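Local coordinates for GDSL-like Lipase (Parabacteroides distasonis, PDB 3P94), which is probably a serine hydrolase of the GDSL (SGNH) family, perhaps acting as a lysophospholipase on lysophosphatidylcholine-type lipids, at residues Lys17-Pro22 against Asn48-Gly53; Gly10-Ala15 against Ile32-Trp37; Asp138-Leu143 against Asp160-Met165. All coordinates share one frame; numbering follows the deposited sequence.

Contact 1 of 3, residues Lys17-Pro22 against Asn48-Gly53; sequences KTVKVP and NFVDRG
The guanidinium of R52 is met by V19 at its NH2 end, obliquely to its plane, while V50 CG1 lies over the centre of one face, 3.5 Å above the plane. At the edge, R52 NH1 donates to D51 O at 2.8 Å, an oxygen lying nearly in the guanidinium plane although the donor stands above the carbonyl plane. Elsewhere on the rim, NE donates to N16 OD1.

Across the contact, V19 divides its two methyls. CG2 comes to 3.3 Å from R52 NH2, a close apolar-to-polar approach, and CG1 meets V50 CG2 at 4.2 Å. With CG1 anti to the backbone N (chi1 166°), V19 presents one branch to each partner. Both valines also rest on L73. One strand residue further on, D51 OD1 accepts from G53 N, an Asx turn.

The loop leading into strand 23-29 is thus laid against edge strand 49-53 by dispersion forces. R52 contributes its bulk here, and its NH1 and NE are bonded to D51 and N16, so a cationic side chain can pack among valine methyls with these polar atoms engaged.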
loop_
_atom_site.group_PDB
_atom_site.type_symbol
_atom_site.label_atom_id
_atom_site.label_comp_id
_atom_site.label_asym_id
_atom_site.label_seq_id
_atom_site.Cartn_x
_atom_site.Cartn_y
_atom_site.Cartn_z
ATOM N N LYS A 17 17.259 -6.302 -10.311
ATOM C CA LYS A 17 18.579 -6.293 -10.972
ATOM C C LYS A 17 18.620 -5.441 -12.262
ATOM O O LYS A 17 19.714 -5.090 -12.703
ATOM C CB LYS A 17 19.039 -7.722 -11.289
ATOM C CG LYS A 17 19.129 -8.640 -10.060
ATOM C CD LYS A 17 20.120 -9.766 -10.303
ATOM C CE LYS A 17 19.647 -11.126 -9.888
ATOM N NZ LYS A 17 20.095 -12.139 -10.868
ATOM N N THR A 18 17.464 -5.093 -12.851
ATOM C CA THR A 18 17.446 -4.288 -14.078
ATOM C C THR A 18 16.764 -2.927 -13.874
ATOM O O THR A 18 16.654 -2.146 -14.829
ATOM C CB THR A 18 16.846 -5.064 -15.256
ATOM O OG1 THR A 18 15.557 -5.569 -14.903
ATOM C CG2 THR A 18 17.769 -6.186 -15.737
ATOM N N VAL A 19 16.363 -2.614 -12.627
ATOM C CA VAL A 19 15.813 -1.312 -12.272
ATOM C C VAL A 19 16.980 -0.313 -12.268
ATOM O O VAL A 19 18.037 -0.623 -11.709
ATOM C CB VAL A 19 15.071 -1.355 -10.899
ATOM C CG1 VAL A 19 14.790 0.050 -10.366
ATOM C CG2 VAL A 19 13.774 -2.154 -11.003
ATOM N N LYS A 20 16.807 0.862 -12.907
ATOM C CA LYS A 20 17.844 1.898 -12.889
ATOM C C LYS A 20 17.866 2.504 -11.480
ATOM O O LYS A 20 16.822 2.922 -10.971
ATOM C CB LYS A 20 17.606 2.966 -13.977
ATOM C CG LYS A 20 18.663 4.077 -14.007
ATOM N N VAL A 21 19.044 2.482 -10.832
ATOM C CA VAL A 21 19.219 2.979 -9.466
ATOM C C VAL A 21 20.216 4.171 -9.475
ATOM O O VAL A 21 21.284 4.037 -10.067
ATOM C CB VAL A 21 19.652 1.836 -8.507
ATOM C CG1 VAL A 21 20.056 2.355 -7.129
ATOM C CG2 VAL A 21 18.566 0.764 -8.389
ATOM N N PRO A 22 19.900 5.338 -8.855
ATOM C CA PRO A 22 18.674 5.672 -8.094
ATOM C C PRO A 22 17.421 5.722 -8.975
ATOM O O PRO A 22 17.488 6.097 -10.149
ATOM C CB PRO A 22 18.999 7.042 -7.483
ATOM C CG PRO A 22 20.030 7.628 -8.378
ATOM C CD PRO A 22 20.853 6.465 -8.844
ATOM N N ASN A 48 7.179 6.362 -14.843
ATOM C CA ASN A 48 8.479 5.923 -14.340
ATOM C C ASN A 48 8.346 5.555 -12.850
ATOM O O ASN A 48 9.117 6.005 -12.011
ATOM C CB ASN A 48 9.601 6.962 -14.602
ATOM C CG ASN A 48 11.005 6.479 -14.284
ATOM O OD1 ASN A 48 11.318 5.278 -14.337
ATOM N ND2 ASN A 48 11.880 7.416 -13.920
ATOM N N PHE A 49 7.325 4.753 -12.530
ATOM C CA PHE A 49 7.090 4.229 -11.185
ATOM C C PHE A 49 7.505 2.763 -11.149
ATOM O O PHE A 49 7.400 2.071 -12.166
ATOM C CB PHE A 49 5.612 4.381 -10.756
ATOM C CG PHE A 49 5.036 5.780 -10.673
ATOM C CD1 PHE A 49 5.860 6.882 -10.460
ATOM C CD2 PHE A 49 3.662 5.988 -10.748
ATOM C CE1 PHE A 49 5.321 8.169 -10.356
ATOM C CE2 PHE A 49 3.123 7.275 -10.632
ATOM C CZ PHE A 49 3.957 8.357 -10.445
ATOM N N VAL A 50 7.970 2.294 -9.987
ATOM C CA VAL A 50 8.383 0.904 -9.805
ATOM C C VAL A 50 7.284 0.210 -9.001
ATOM O O VAL A 50 7.002 0.620 -7.880
ATOM C CB VAL A 50 9.783 0.781 -9.143
ATOM C CG1 VAL A 50 10.144 -0.674 -8.876
ATOM C CG2 VAL A 50 10.854 1.440 -9.996
ATOM N N ASP A 51 6.659 -0.820 -9.581
ATOM C CA ASP A 51 5.567 -1.562 -8.947
ATOM C C ASP A 51 6.142 -2.705 -8.105
ATOM O O ASP A 51 6.775 -3.617 -8.634
ATOM C CB ASP A 51 4.595 -2.073 -10.042
ATOM C CG ASP A 51 3.543 -3.093 -9.624
ATOM O OD1 ASP A 51 3.254 -3.196 -8.392
ATOM O OD2 ASP A 51 2.974 -3.760 -10.528
ATOM N N ARG A 52 5.936 -2.639 -6.790
ATOM C CA ARG A 52 6.428 -3.665 -5.876
ATOM C C ARG A 52 5.296 -4.195 -4.974
ATOM O O ARG A 52 5.536 -4.596 -3.834
ATOM C CB ARG A 52 7.640 -3.150 -5.063
ATOM C CG ARG A 52 8.942 -2.987 -5.890
ATOM C CD ARG A 52 9.445 -4.337 -6.411
ATOM N NE ARG A 52 10.635 -4.262 -7.259
ATOM C CZ ARG A 52 10.611 -4.206 -8.586
ATOM N NH1 ARG A 52 9.458 -4.175 -9.237
ATOM N NH2 ARG A 52 11.741 -4.167 -9.274
ATOM N N GLY A 53 4.080 -4.256 -5.526
ATOM C CA GLY A 53 2.928 -4.814 -4.821
ATOM C C GLY A 53 2.949 -6.331 -4.854
ATOM O O GLY A 53 3.349 -6.910 -5.863
#

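Contact 2 of 3, residues Gly10-Ala15 against Ile32-Trp37; sequences GRYAEA and ITDGWW
R11 reaches across to D34 and grips it end-on, each terminal nitrogen taking a different carboxylate oxygen: NH1 donates to OD2 at 2.9 Å and NH2 to OD1 at 2.8 Å. The first bond is almost straight (175°). Both oxygens lie close to the guanidinium plane and are approached on their syn sides, with the two flat groups tilted 31° apart. R11 CG, anti to the backbone N, lies over the ring of Y12, 3.6 Å above its plane and offset toward the rim, and the bend at chi2 (74°) then sends the rest of the chain on toward D34.

The hydroxyl of Y12 in turn lies 3.3 Å above one face of the R11 guanidinium, again toward the rim, and passes D34 OD1 at 4.2 Å. The hydroxyl's own bond goes to G53 O. From about A13 the chain enters a short, weakly bonded helix, where A15 packs against R52.

Beyond the pair, D34 OD2 also accepts from S55 N, so one carboxylate ties together the N-terminal segment, helix 31-34 and the loop after strand 49-53. An alanine in place of D34 is likely to leave the R11 guanidinium without its counter-charge and S55 N without its acceptor. D34 lies near, though not touching, the residues of a probable Ser-His-Asp triad. The bidentate geometry fixes the guanidinium against rotation, and the pairing of charges probably stabilises both ions in a partly buried setting.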
loop_
_atom_site.group_PDB
_atom_site.type_symbol
_atom_site.label_atom_id
_atom_site.label_comp_id
_atom_site.label_asym_id
_atom_site.label_seq_id
_atom_site.Cartn_x
_atom_site.Cartn_y
_atom_site.Cartn_z
ATOM N N GLY A 10 11.754 -13.595 -3.428
ATOM C CA GLY A 10 11.870 -14.199 -4.752
ATOM C C GLY A 10 10.969 -13.603 -5.816
ATOM O O GLY A 10 11.259 -13.741 -7.002
ATOM N N ARG A 11 9.876 -12.924 -5.419
ATOM C CA ARG A 11 8.949 -12.322 -6.381
ATOM C C ARG A 11 9.633 -11.239 -7.245
ATOM O O ARG A 11 9.473 -11.259 -8.474
ATOM C CB ARG A 11 7.711 -11.749 -5.673
ATOM C CG ARG A 11 6.763 -10.905 -6.570
ATOM C CD ARG A 11 5.908 -11.715 -7.549
ATOM N NE ARG A 11 5.162 -10.834 -8.447
ATOM C CZ ARG A 11 3.969 -10.315 -8.168
ATOM N NH1 ARG A 11 3.355 -10.618 -7.031
ATOM N NH2 ARG A 11 3.372 -9.510 -9.034
ATOM N N TYR A 12 10.391 -10.317 -6.625
ATOM C CA TYR A 12 11.026 -9.237 -7.393
ATOM C C TYR A 12 12.557 -9.230 -7.368
ATOM O O TYR A 12 13.152 -8.292 -7.908
ATOM C CB TYR A 12 10.528 -7.888 -6.887
ATOM C CG TYR A 12 9.061 -7.643 -7.170
ATOM C CD1 TYR A 12 8.602 -7.469 -8.474
ATOM C CD2 TYR A 12 8.147 -7.501 -6.131
ATOM C CE1 TYR A 12 7.265 -7.200 -8.739
ATOM C CE2 TYR A 12 6.810 -7.214 -6.383
ATOM C CZ TYR A 12 6.370 -7.082 -7.688
ATOM O OH TYR A 12 5.060 -6.800 -7.944
ATOM N N ALA A 13 13.202 -10.257 -6.770
ATOM C CA ALA A 13 14.671 -10.323 -6.689
ATOM C C ALA A 13 15.334 -10.115 -8.076
ATOM O O ALA A 13 16.259 -9.318 -8.194
ATOM C CB ALA A 13 15.105 -11.655 -6.096
ATOM N N GLU A 14 14.810 -10.783 -9.122
ATOM C CA GLU A 14 15.332 -10.695 -10.485
ATOM C C GLU A 14 15.008 -9.352 -11.128
ATOM O O GLU A 14 15.897 -8.742 -11.731
ATOM C CB GLU A 14 14.816 -11.861 -11.351
ATOM C CG GLU A 14 15.481 -13.189 -11.032
ATOM C CD GLU A 14 16.996 -13.217 -11.137
ATOM O OE1 GLU A 14 17.550 -12.664 -12.113
ATOM O OE2 GLU A 14 17.632 -13.793 -10.225
ATOM N N ALA A 15 13.752 -8.891 -10.997
ATOM C CA ALA A 15 13.287 -7.610 -11.529
ATOM C C ALA A 15 14.118 -6.433 -10.994
ATOM O O ALA A 15 14.417 -5.514 -11.754
ATOM C CB ALA A 15 11.830 -7.409 -11.188
ATOM N N ILE A 32 -3.964 -4.821 -3.736
ATOM C CA ILE A 32 -4.487 -3.608 -4.395
ATOM C C ILE A 32 -3.397 -3.023 -5.318
ATOM O O ILE A 32 -3.693 -2.674 -6.458
ATOM C CB ILE A 32 -5.048 -2.582 -3.380
ATOM C CG1 ILE A 32 -6.278 -3.211 -2.663
ATOM C CG2 ILE A 32 -5.437 -1.279 -4.083
ATOM C CD1 ILE A 32 -6.755 -2.488 -1.426
ATOM N N THR A 33 -2.145 -2.977 -4.855
ATOM C CA THR A 33 -1.034 -2.507 -5.682
ATOM C C THR A 33 -0.740 -3.576 -6.759
ATOM O O THR A 33 -0.544 -3.233 -7.920
ATOM C CB THR A 33 0.200 -2.167 -4.808
ATOM O OG1 THR A 33 -0.172 -1.186 -3.834
ATOM C CG2 THR A 33 1.364 -1.624 -5.629
ATOM N N ASP A 34 -0.745 -4.866 -6.372
ATOM C CA ASP A 34 -0.484 -5.987 -7.303
ATOM C C ASP A 34 -1.564 -6.106 -8.429
ATOM O O ASP A 34 -1.266 -6.583 -9.522
ATOM C CB ASP A 34 -0.361 -7.324 -6.544
ATOM C CG ASP A 34 0.530 -8.373 -7.200
ATOM O OD1 ASP A 34 1.090 -8.093 -8.286
ATOM O OD2 ASP A 34 0.711 -9.450 -6.603
ATOM N N GLY A 35 -2.782 -5.642 -8.162
ATOM C CA GLY A 35 -3.875 -5.685 -9.128
ATOM C C GLY A 35 -3.912 -4.518 -10.095
ATOM O O GLY A 35 -4.707 -4.511 -11.042
ATOM N N TRP A 36 -3.054 -3.521 -9.872
ATOM C CA TRP A 36 -3.015 -2.317 -10.682
ATOM C C TRP A 36 -2.498 -2.593 -12.096
ATOM O O TRP A 36 -3.135 -2.123 -13.040
ATOM C CB TRP A 36 -2.180 -1.220 -10.004
ATOM C CG TRP A 36 -2.624 0.191 -10.303
ATOM C CD1 TRP A 36 -3.139 0.668 -11.476
ATOM C CD2 TRP A 36 -2.569 1.306 -9.407
ATOM N NE1 TRP A 36 -3.451 2.000 -11.348
ATOM C CE2 TRP A 36 -3.114 2.417 -10.085
ATOM C CE3 TRP A 36 -2.169 1.460 -8.067
ATOM C CZ2 TRP A 36 -3.246 3.677 -9.474
ATOM C CZ3 TRP A 36 -2.273 2.714 -7.469
ATOM C CH2 TRP A 36 -2.794 3.806 -8.170
ATOM N N TRP A 37 -1.373 -3.337 -12.256
ATOM C CA TRP A 37 -0.819 -3.639 -13.594
ATOM C C TRP A 37 -1.850 -4.400 -14.492
ATOM O O TRP A 37 -2.078 -3.915 -15.591
ATOM C CB TRP A 37 0.517 -4.398 -13.523
ATOM C CG TRP A 37 1.119 -4.655 -14.876
ATOM C CD1 TRP A 37 1.949 -3.831 -15.571
ATOM C CD2 TRP A 37 0.897 -5.804 -15.714
ATOM N NE1 TRP A 37 2.247 -4.382 -16.797
ATOM C CE2 TRP A 37 1.624 -5.597 -16.908
ATOM C CE3 TRP A 37 0.164 -6.996 -15.566
ATOM C CZ2 TRP A 37 1.622 -6.529 -17.958
ATOM C CZ3 TRP A 37 0.183 -7.925 -16.592
ATOM C CH2 TRP A 37 0.911 -7.695 -17.768
#

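Contact 3 of 3, residues Asp138-Leu143 against Asp160-Met165; sequences DKVIQL and DYHSAM
In this flavodoxin-like alpha/beta fold, helix 137-153 lies beside the short helix 161-165, which follows edge strand 157-159, and between 138-143 and 160-165 the contact is carried by the imidazole of H162, whose ring is laid against V140 and I141. V140 CG1 approaches H162 CD2 at 3.6 Å and remains close to NE2 at 3.8 Å, so this methyl sits beside the CD2-NE2 bond. I141 takes the neighbouring stretch of the ring, its CG1 lying 3.9 Å from H162 CE1, and its side chain runs at about a right angle to that of the histidine. Both aliphatic groups come at the imidazole obliquely. The ring gets there because H162 holds CG anti to its backbone N (chi1 -167°), extending the side chain outward from its short helix to the longer one.

The helix that carries H162 is fixed at its start. D160 is the N-cap: its OD1 accepts from S163 N at 3.1 Å in a nearly straight bond (170°), with the donor above the carboxylate plane, while OD2 is met on its syn side by S163 OG at 2.7 Å. Two bonds from one carboxylate to one serine hold the first turn. A third fastening comes from S121, whose OG takes the backbone N of H162.

Around this junction, V140 also packs on helix 84-87 through I84 and I87, and L143 turns to helix 96-112 at V99 and F100. On the other segment, Y161 and M165, a selenomethionine, rest on M191 of helix 185-202. P124, in the loop after strand 116-120, touches H162, and N170, beyond helix 161-165, touches I141.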
loop_
_atom_site.group_PDB
_atom_site.type_symbol
_atom_site.label_atom_id
_atom_site.label_comp_id
_atom_site.label_asym_id
_atom_site.label_seq_id
_atom_site.Cartn_x
_atom_site.Cartn_y
_atom_site.Cartn_z
ATOM N N ASP A 138 -14.782 -0.152 10.386
ATOM C CA ASP A 138 -14.334 0.771 11.442
ATOM C C ASP A 138 -12.867 0.596 11.790
ATOM O O ASP A 138 -12.253 1.549 12.277
ATOM C CB ASP A 138 -15.188 0.612 12.705
ATOM C CG ASP A 138 -16.634 1.039 12.545
ATOM O OD1 ASP A 138 -16.932 1.814 11.599
ATOM O OD2 ASP A 138 -17.455 0.656 13.395
ATOM N N LYS A 139 -12.301 -0.606 11.546
ATOM C CA LYS A 139 -10.880 -0.908 11.787
ATOM C C LYS A 139 -10.040 -0.130 10.781
ATOM O O LYS A 139 -9.042 0.490 11.161
ATOM C CB LYS A 139 -10.615 -2.425 11.703
ATOM C CG LYS A 139 -11.299 -3.195 12.831
ATOM C CD LYS A 139 -11.365 -4.687 12.575
ATOM C CE LYS A 139 -12.137 -5.418 13.645
ATOM N NZ LYS A 139 -13.607 -5.280 13.461
ATOM N N VAL A 140 -10.492 -0.098 9.503
ATOM C CA VAL A 140 -9.857 0.676 8.421
ATOM C C VAL A 140 -9.852 2.173 8.811
ATOM O O VAL A 140 -8.819 2.825 8.692
ATOM C CB VAL A 140 -10.576 0.443 7.068
ATOM C CG1 VAL A 140 -10.138 1.464 6.014
ATOM C CG2 VAL A 140 -10.337 -0.982 6.568
ATOM N N ILE A 141 -10.997 2.688 9.309
ATOM C CA ILE A 141 -11.133 4.090 9.707
ATOM C C ILE A 141 -10.186 4.399 10.881
ATOM O O ILE A 141 -9.528 5.433 10.837
ATOM C CB ILE A 141 -12.626 4.457 10.004
ATOM C CG1 ILE A 141 -13.411 4.574 8.670
ATOM C CG2 ILE A 141 -12.764 5.754 10.827
ATOM C CD1 ILE A 141 -14.872 4.300 8.783
ATOM N N GLN A 142 -10.093 3.501 11.893
ATOM C CA GLN A 142 -9.210 3.718 13.048
ATOM C C GLN A 142 -7.735 3.760 12.617
ATOM O O GLN A 142 -7.005 4.680 13.006
ATOM C CB GLN A 142 -9.424 2.658 14.146
ATOM C CG GLN A 142 -8.486 2.823 15.364
ATOM C CD GLN A 142 -8.702 4.126 16.095
ATOM O OE1 GLN A 142 -9.581 4.238 16.933
ATOM N NE2 GLN A 142 -7.920 5.150 15.782
ATOM N N LEU A 143 -7.314 2.780 11.805
ATOM C CA LEU A 143 -5.941 2.714 11.298
ATOM C C LEU A 143 -5.613 3.970 10.493
ATOM O O LEU A 143 -4.539 4.529 10.695
ATOM C CB LEU A 143 -5.719 1.441 10.454
ATOM C CG LEU A 143 -4.299 1.222 9.857
ATOM C CD1 LEU A 143 -3.181 1.288 10.939
ATOM C CD2 LEU A 143 -4.228 -0.112 9.157
ATOM N N ASP A 160 -5.545 10.487 0.533
ATOM C CA ASP A 160 -6.853 10.070 1.014
ATOM C C ASP A 160 -7.726 9.440 -0.089
ATOM O O ASP A 160 -8.706 10.037 -0.576
ATOM C CB ASP A 160 -7.582 11.232 1.702
ATOM C CG ASP A 160 -8.778 10.828 2.556
ATOM O OD1 ASP A 160 -9.062 9.612 2.654
ATOM O OD2 ASP A 160 -9.407 11.719 3.146
ATOM N N TYR A 161 -7.420 8.176 -0.404
ATOM C CA TYR A 161 -8.246 7.394 -1.322
ATOM C C TYR A 161 -9.619 7.126 -0.712
ATOM O O TYR A 161 -10.624 7.135 -1.420
ATOM C CB TYR A 161 -7.606 6.022 -1.593
ATOM C CG TYR A 161 -6.287 5.979 -2.325
ATOM C CD1 TYR A 161 -6.061 6.780 -3.439
ATOM C CD2 TYR A 161 -5.331 5.017 -2.013
ATOM C CE1 TYR A 161 -4.881 6.676 -4.176
ATOM C CE2 TYR A 161 -4.156 4.897 -2.746
ATOM C CZ TYR A 161 -3.936 5.726 -3.828
ATOM O OH TYR A 161 -2.775 5.604 -4.543
ATOM N N HIS A 162 -9.629 6.809 0.601
ATOM C CA HIS A 162 -10.791 6.385 1.389
ATOM C C HIS A 162 -11.979 7.354 1.285
ATOM O O HIS A 162 -13.076 6.901 0.956
ATOM C CB HIS A 162 -10.391 6.171 2.871
ATOM C CG HIS A 162 -11.435 5.451 3.676
ATOM N ND1 HIS A 162 -12.578 6.094 4.121
ATOM C CD2 HIS A 162 -11.477 4.159 4.086
ATOM C CE1 HIS A 162 -13.280 5.177 4.775
ATOM N NE2 HIS A 162 -12.657 4.001 4.789
ATOM N N SER A 163 -11.778 8.667 1.540
ATOM C CA SER A 163 -12.874 9.639 1.461
ATOM C C SER A 163 -13.448 9.765 0.041
ATOM O O SER A 163 -14.655 9.992 -0.119
ATOM C CB SER A 163 -12.422 11.008 1.957
ATOM O OG SER A 163 -12.009 10.923 3.312
ATOM N N ALA A 164 -12.591 9.599 -0.979
ATOM C CA ALA A 164 -12.976 9.695 -2.388
ATOM C C ALA A 164 -13.733 8.462 -2.899
ATOM O O ALA A 164 -14.413 8.553 -3.924
ATOM C CB ALA A 164 -11.737 9.901 -3.241
HETATM N N MSE A 165 -13.597 7.309 -2.226
HETATM C CA MSE A 165 -14.191 6.066 -2.732
HETATM C C MSE A 165 -15.266 5.424 -1.838
HETATM O O MSE A 165 -15.986 4.545 -2.322
HETATM C CB MSE A 165 -13.068 5.029 -2.950
HETATM C CG MSE A 165 -12.019 5.475 -3.959
HETATM SE SE MSE A 165 -10.452 4.329 -3.924
HETATM C CE MSE A 165 -11.126 2.917 -5.086
#

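How the contacts relate
Contacts 1 and 2 interlock: their segments alternate along the chain, their centres lie 10 Å apart, and the packing of Y12 on R52 joins one contact to the other. Together they fasten the N-terminal segments to edge strand 49-53 and to the helices following strand 23-29. Contact 3 opens later in the chain and lies across the chain's centre, about 28 Å from contact 1 and 24 Å from contact 2 between centres, next to the other outermost strand, 157-159. W36 and Y161 nevertheless touch. The three contacts thus join loops and helices at both margins of one five-stranded parallel sheet.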